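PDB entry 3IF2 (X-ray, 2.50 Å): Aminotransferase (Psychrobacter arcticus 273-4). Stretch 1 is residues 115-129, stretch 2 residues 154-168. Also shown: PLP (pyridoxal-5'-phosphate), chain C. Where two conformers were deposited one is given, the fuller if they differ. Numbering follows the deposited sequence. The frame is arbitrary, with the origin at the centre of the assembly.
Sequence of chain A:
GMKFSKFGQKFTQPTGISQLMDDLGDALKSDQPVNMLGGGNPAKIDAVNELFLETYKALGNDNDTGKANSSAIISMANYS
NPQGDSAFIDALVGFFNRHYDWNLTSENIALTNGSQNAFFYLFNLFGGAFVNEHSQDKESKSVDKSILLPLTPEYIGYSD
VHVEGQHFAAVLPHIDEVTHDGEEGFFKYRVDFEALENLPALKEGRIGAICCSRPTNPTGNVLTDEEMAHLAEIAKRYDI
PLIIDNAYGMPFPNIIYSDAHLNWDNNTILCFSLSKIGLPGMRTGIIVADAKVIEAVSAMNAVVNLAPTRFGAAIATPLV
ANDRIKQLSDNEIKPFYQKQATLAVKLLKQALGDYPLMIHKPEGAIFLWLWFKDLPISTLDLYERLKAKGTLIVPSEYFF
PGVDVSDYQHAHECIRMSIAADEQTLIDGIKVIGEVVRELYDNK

Stretch 1 115-129: SQNAFFYLFNLFGGA
Stretch 2 (154-168) EYIGYSDVHVEGQHF

Phe 123 and Val 161 lie at the apolar centre. Phe 123 (chi1 m, -61°) brings CD2 to 3.5 Å from Val 161 CG2 (chi1 m), which sits at the ring edge. An aromatic chain runs through this ring. The edge of Tyr 158 (m) meets the face of Phe 119 (m), with centroids 5.2 Å apart and planes at 82°. The edge of Phe 123 meets the face of Tyr 158, offset, at 5.2 Å and 73°. The edge of Phe 168 (m) meets the face of Phe 123, offset, at 5.5 Å and 88°. Each pair sets slightly positive C-H edges against an electron-rich face. Phe 120 (t, 174°) packs CE1 4.0 Å from Val 163 CG2.

Residues 115-125 are helical. Tyr 158 to Val 161 forms a type I turn, and loop follows. The stretches run in the same direction: CA atoms of Phe 120 and Val 161 are 5.2 Å apart, Asn 124 and His 162 5.7 Å, Gly 128 and His 167 6.0 Å.

Asn 124 (m, chi2 -67°) clamps the loop, because its amide both donates and accepts. Asn 124 ND2 donates to Val 161 O at 2.8 Å and to Phe 120 O at 3.0 Å. Asn 124 OD1 accepts from Val 163 N at 2.9 Å. His 162 (m, chi2 109°) makes a weak bond from NE2 to Phe 123 O, 3.0 Å. Gly 128 (phi/psi 100/-154) lays CA over the His 167 ring (m), 3.7 Å from its centroid. At these angles a CB would jam against the preceding carbonyl O.

At the other end, Gln 116 (t, chi2 p) donates from NE2 to Gly 157 O, 3.0 Å and nearly linear. Tyr 155 (t) donates weakly from OH to Gln 116 OE1, 3.5 Å. Here the helix start holds the PLP phosphate: Ser 115 N reaches O2P at 2.8 Å.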

# COMPACT_ATOMS: atom_id res chain seq x y z
N SER A 115 3.41 -6.53 -5.89
CA SER A 115 3.23 -7.94 -5.48
C SER A 115 3.58 -8.18 -4.01
O SER A 115 3.07 -9.11 -3.42
CB SER A 115 4.00 -8.90 -6.38
OG SER A 115 3.33 -9.04 -7.61
N GLN A 116 4.45 -7.34 -3.43
CA GLN A 116 4.81 -7.43 -2.00
C GLN A 116 3.56 -7.28 -1.11
O GLN A 116 3.39 -8.01 -0.12
CB GLN A 116 5.83 -6.35 -1.63
CG GLN A 116 6.43 -6.46 -0.19
CD GLN A 116 7.29 -7.68 0.02
OE1 GLN A 116 7.81 -8.27 -0.94
NE2 GLN A 116 7.45 -8.07 1.28
N ASN A 117 2.70 -6.33 -1.49
CA ASN A 117 1.41 -6.10 -0.84
C ASN A 117 0.56 -7.37 -1.00
O ASN A 117 -0.10 -7.80 -0.05
CB ASN A 117 0.76 -4.88 -1.52
CG ASN A 117 -0.25 -4.16 -0.66
OD1 ASN A 117 -1.26 -3.67 -1.16
ND2 ASN A 117 0.06 -4.02 0.61
N ALA A 118 0.62 -7.99 -2.18
CA ALA A 118 -0.07 -9.26 -2.41
C ALA A 118 0.42 -10.36 -1.45
O ALA A 118 -0.40 -11.09 -0.91
CB ALA A 118 0.05 -9.71 -3.86
N PHE A 119 1.73 -10.45 -1.21
CA PHE A 119 2.26 -11.51 -0.33
C PHE A 119 1.95 -11.24 1.13
O PHE A 119 1.70 -12.19 1.87
CB PHE A 119 3.74 -11.78 -0.53
CG PHE A 119 4.10 -11.95 -1.96
CD1 PHE A 119 3.42 -12.87 -2.76
CD2 PHE A 119 5.10 -11.17 -2.52
CE1 PHE A 119 3.75 -13.01 -4.11
CE2 PHE A 119 5.42 -11.30 -3.84
CZ PHE A 119 4.75 -12.23 -4.64
N PHE A 120 1.98 -9.97 1.54
CA PHE A 120 1.57 -9.59 2.89
C PHE A 120 0.11 -10.04 3.13
O PHE A 120 -0.18 -10.60 4.18
CB PHE A 120 1.74 -8.09 3.15
CG PHE A 120 1.20 -7.65 4.48
CD1 PHE A 120 1.88 -7.95 5.65
CD2 PHE A 120 -0.00 -6.96 4.58
CE1 PHE A 120 1.38 -7.57 6.91
CE2 PHE A 120 -0.51 -6.58 5.82
CZ PHE A 120 0.19 -6.88 6.99
N TYR A 121 -0.76 -9.86 2.15
CA TYR A 121 -2.13 -10.34 2.27
C TYR A 121 -2.20 -11.87 2.25
O TYR A 121 -2.69 -12.46 3.23
CB TYR A 121 -3.08 -9.77 1.19
CG TYR A 121 -3.31 -8.26 1.18
CD1 TYR A 121 -3.16 -7.46 2.32
CD2 TYR A 121 -3.78 -7.65 0.02
CE1 TYR A 121 -3.42 -6.08 2.27
CE2 TYR A 121 -4.05 -6.30 -0.05
CZ TYR A 121 -3.86 -5.50 1.07
OH TYR A 121 -4.16 -4.17 1.01
N LEU A 122 -1.70 -12.49 1.17
CA LEU A 122 -1.80 -13.94 0.98
C LEU A 122 -1.14 -14.78 2.09
O LEU A 122 -1.73 -15.77 2.52
CB LEU A 122 -1.29 -14.37 -0.42
CG LEU A 122 -2.05 -13.88 -1.68
CD1 LEU A 122 -1.22 -14.20 -2.96
CD2 LEU A 122 -3.49 -14.45 -1.75
N PHE A 123 0.04 -14.39 2.57
CA PHE A 123 0.71 -15.18 3.61
C PHE A 123 0.05 -15.05 4.98
O PHE A 123 0.07 -16.00 5.76
CB PHE A 123 2.22 -14.92 3.67
CG PHE A 123 2.98 -15.26 2.39
CD1 PHE A 123 2.46 -16.07 1.36
CD2 PHE A 123 4.30 -14.86 2.28
CE1 PHE A 123 3.24 -16.37 0.23
CE2 PHE A 123 5.06 -15.19 1.19
CZ PHE A 123 4.54 -15.94 0.16
N ASN A 124 -0.54 -13.90 5.27
CA ASN A 124 -1.36 -13.71 6.47
C ASN A 124 -2.78 -14.26 6.31
O ASN A 124 -3.45 -14.55 7.30
CB ASN A 124 -1.35 -12.25 6.91
CG ASN A 124 -0.07 -11.87 7.59
OD1 ASN A 124 0.23 -12.36 8.70
ND2 ASN A 124 0.72 -11.01 6.96
N LEU A 125 -3.25 -14.39 5.07
CA LEU A 125 -4.57 -14.96 4.77
C LEU A 125 -4.56 -16.47 4.96
O LEU A 125 -5.54 -17.04 5.41
CB LEU A 125 -5.01 -14.61 3.34
CG LEU A 125 -6.41 -14.99 2.84
CD1 LEU A 125 -7.48 -14.22 3.61
CD2 LEU A 125 -6.53 -14.75 1.32
N PHE A 126 -3.44 -17.12 4.60
CA PHE A 126 -3.30 -18.57 4.66
C PHE A 126 -2.24 -19.08 5.63
O PHE A 126 -1.95 -20.25 5.62
CB PHE A 126 -2.99 -19.07 3.25
CG PHE A 126 -4.10 -18.86 2.28
CD1 PHE A 126 -5.29 -19.57 2.43
CD2 PHE A 126 -3.95 -17.98 1.19
CE1 PHE A 126 -6.35 -19.40 1.53
CE2 PHE A 126 -5.00 -17.79 0.27
CZ PHE A 126 -6.21 -18.49 0.45
N GLY A 127 -1.68 -18.21 6.46
CA GLY A 127 -0.64 -18.60 7.41
C GLY A 127 -0.82 -17.89 8.73
O GLY A 127 -1.40 -16.80 8.78
N GLY A 128 -0.27 -18.50 9.79
CA GLY A 128 -0.41 -18.01 11.16
C GLY A 128 -1.49 -18.79 11.87
O GLY A 128 -1.78 -19.93 11.50
N ALA A 129 -2.10 -18.18 12.88
CA ALA A 129 -3.09 -18.86 13.73
C ALA A 129 -4.41 -19.14 13.00
O ALA A 129 -4.99 -18.23 12.39
CB ALA A 129 -3.35 -18.06 14.99
N GLU A 154 14.80 -19.10 -1.74
CA GLU A 154 13.62 -18.38 -2.21
C GLU A 154 13.74 -16.91 -1.88
O GLU A 154 14.68 -16.50 -1.21
CB GLU A 154 12.33 -19.00 -1.64
CG GLU A 154 11.61 -19.93 -2.62
CD GLU A 154 10.93 -19.19 -3.78
OE1 GLU A 154 11.08 -17.94 -3.89
OE2 GLU A 154 10.26 -19.87 -4.60
N TYR A 155 12.77 -16.14 -2.35
CA TYR A 155 12.76 -14.69 -2.23
C TYR A 155 12.92 -14.16 -0.81
O TYR A 155 12.11 -14.49 0.07
CB TYR A 155 11.50 -14.14 -2.89
CG TYR A 155 11.34 -12.63 -2.86
CD1 TYR A 155 12.40 -11.78 -3.23
CD2 TYR A 155 10.11 -12.05 -2.53
CE1 TYR A 155 12.22 -10.38 -3.20
CE2 TYR A 155 9.91 -10.68 -2.53
CZ TYR A 155 10.95 -9.85 -2.86
OH TYR A 155 10.71 -8.51 -2.82
N ILE A 156 13.96 -13.35 -0.61
CA ILE A 156 14.26 -12.70 0.68
C ILE A 156 13.06 -11.92 1.25
O ILE A 156 12.86 -11.89 2.47
CB ILE A 156 15.55 -11.79 0.56
CG1 ILE A 156 16.05 -11.29 1.92
CG2 ILE A 156 15.32 -10.64 -0.37
CD1 ILE A 156 17.41 -10.58 1.85
N GLY A 157 12.27 -11.31 0.38
CA GLY A 157 11.09 -10.51 0.76
C GLY A 157 9.87 -11.22 1.34
O GLY A 157 8.97 -10.54 1.88
N TYR A 158 9.80 -12.53 1.19
CA TYR A 158 8.77 -13.32 1.84
C TYR A 158 8.98 -13.39 3.35
O TYR A 158 8.00 -13.38 4.09
CB TYR A 158 8.72 -14.78 1.34
CG TYR A 158 8.43 -15.01 -0.13
CD1 TYR A 158 7.60 -14.16 -0.88
CD2 TYR A 158 8.89 -16.17 -0.75
CE1 TYR A 158 7.34 -14.42 -2.25
CE2 TYR A 158 8.62 -16.44 -2.08
CZ TYR A 158 7.86 -15.57 -2.84
OH TYR A 158 7.63 -15.89 -4.16
N SER A 159 10.24 -13.45 3.79
CA SER A 159 10.67 -13.66 5.20
C SER A 159 9.84 -13.14 6.37
O SER A 159 9.49 -13.91 7.27
CB SER A 159 12.08 -13.08 5.43
OG SER A 159 13.03 -13.75 4.66
N ASP A 160 9.55 -11.85 6.35
CA ASP A 160 8.99 -11.17 7.53
C ASP A 160 7.57 -10.62 7.42
O ASP A 160 7.17 -9.83 8.28
CB ASP A 160 9.97 -10.03 7.90
CG ASP A 160 11.41 -10.53 8.23
OD1 ASP A 160 11.62 -11.70 8.63
OD2 ASP A 160 12.34 -9.70 8.12
N VAL A 161 6.79 -11.06 6.43
CA VAL A 161 5.43 -10.50 6.23
C VAL A 161 4.38 -10.96 7.25
O VAL A 161 3.35 -10.31 7.37
CB VAL A 161 4.89 -10.69 4.78
CG1 VAL A 161 5.87 -10.11 3.75
CG2 VAL A 161 4.57 -12.14 4.48
N HIS A 162 4.62 -12.05 7.98
CA HIS A 162 3.63 -12.50 8.97
C HIS A 162 3.45 -11.48 10.10
O HIS A 162 4.41 -10.85 10.53
CB HIS A 162 3.92 -13.90 9.49
CG HIS A 162 3.63 -14.97 8.48
ND1 HIS A 162 4.62 -15.69 7.84
CD2 HIS A 162 2.46 -15.40 7.96
CE1 HIS A 162 4.06 -16.54 7.00
NE2 HIS A 162 2.75 -16.38 7.05
N VAL A 163 2.20 -11.28 10.51
CA VAL A 163 1.85 -10.31 11.55
C VAL A 163 2.33 -10.74 12.96
O VAL A 163 2.72 -9.89 13.75
CB VAL A 163 0.34 -9.99 11.51
CG1 VAL A 163 -0.04 -9.11 12.64
CG2 VAL A 163 -0.01 -9.30 10.20
N GLU A 164 2.30 -12.05 13.26
CA GLU A 164 2.78 -12.60 14.54
C GLU A 164 3.70 -13.79 14.26
O GLU A 164 3.30 -14.70 13.56
CB GLU A 164 1.62 -13.01 15.48
CG GLU A 164 2.10 -13.71 16.80
CD GLU A 164 1.14 -13.62 18.03
OE1 GLU A 164 0.04 -13.03 17.94
OE2 GLU A 164 1.51 -14.15 19.11
N GLY A 165 4.90 -13.78 14.81
CA GLY A 165 5.87 -14.86 14.62
C GLY A 165 6.35 -14.98 13.19
O GLY A 165 6.47 -13.97 12.49
N GLN A 166 6.64 -16.21 12.78
CA GLN A 166 7.09 -16.54 11.41
C GLN A 166 6.57 -17.94 11.09
O GLN A 166 6.80 -18.86 11.85
CB GLN A 166 8.60 -16.48 11.30
CG GLN A 166 9.10 -16.49 9.87
CD GLN A 166 10.60 -16.64 9.77
OE1 GLN A 166 11.18 -17.58 10.35
NE2 GLN A 166 11.24 -15.76 9.01
N HIS A 167 5.92 -18.09 9.95
CA HIS A 167 5.19 -19.31 9.59
C HIS A 167 5.51 -19.81 8.19
O HIS A 167 4.68 -19.76 7.28
CB HIS A 167 3.69 -19.03 9.77
CG HIS A 167 3.35 -18.49 11.13
ND1 HIS A 167 3.26 -19.29 12.25
CD2 HIS A 167 3.16 -17.22 11.55
CE1 HIS A 167 3.00 -18.54 13.30
NE2 HIS A 167 2.93 -17.28 12.91
N PHE A 168 6.76 -20.26 8.03
CA PHE A 168 7.23 -20.88 6.79
C PHE A 168 7.75 -22.28 7.10
O PHE A 168 8.38 -22.47 8.13
CB PHE A 168 8.33 -20.06 6.15
CG PHE A 168 7.85 -18.76 5.56
CD1 PHE A 168 7.04 -18.77 4.42
CD2 PHE A 168 8.21 -17.52 6.12
CE1 PHE A 168 6.58 -17.58 3.85
CE2 PHE A 168 7.77 -16.33 5.56
CZ PHE A 168 6.94 -16.36 4.41
N1 PLP C . 8.63 -11.49 -6.48
C2 PLP C . 9.98 -11.64 -6.70
C2A PLP C . 10.48 -13.01 -7.05
C3 PLP C . 10.84 -10.52 -6.59
O3 PLP C . 12.19 -10.63 -6.80
C4 PLP C . 10.31 -9.26 -6.24
C4A PLP C . 11.30 -8.16 -5.87
O4A PLP C . 11.21 -7.02 -6.33
C5 PLP C . 8.90 -9.14 -6.02
C6 PLP C . 8.09 -10.28 -6.15
C5A PLP C . 8.22 -7.82 -5.59
O4P PLP C . 7.84 -6.99 -6.67
P PLP C . 6.85 -5.75 -6.45
O1P PLP C . 6.28 -5.47 -5.08
O2P PLP C . 5.74 -6.10 -7.38
O3P PLP C . 7.63 -4.56 -6.89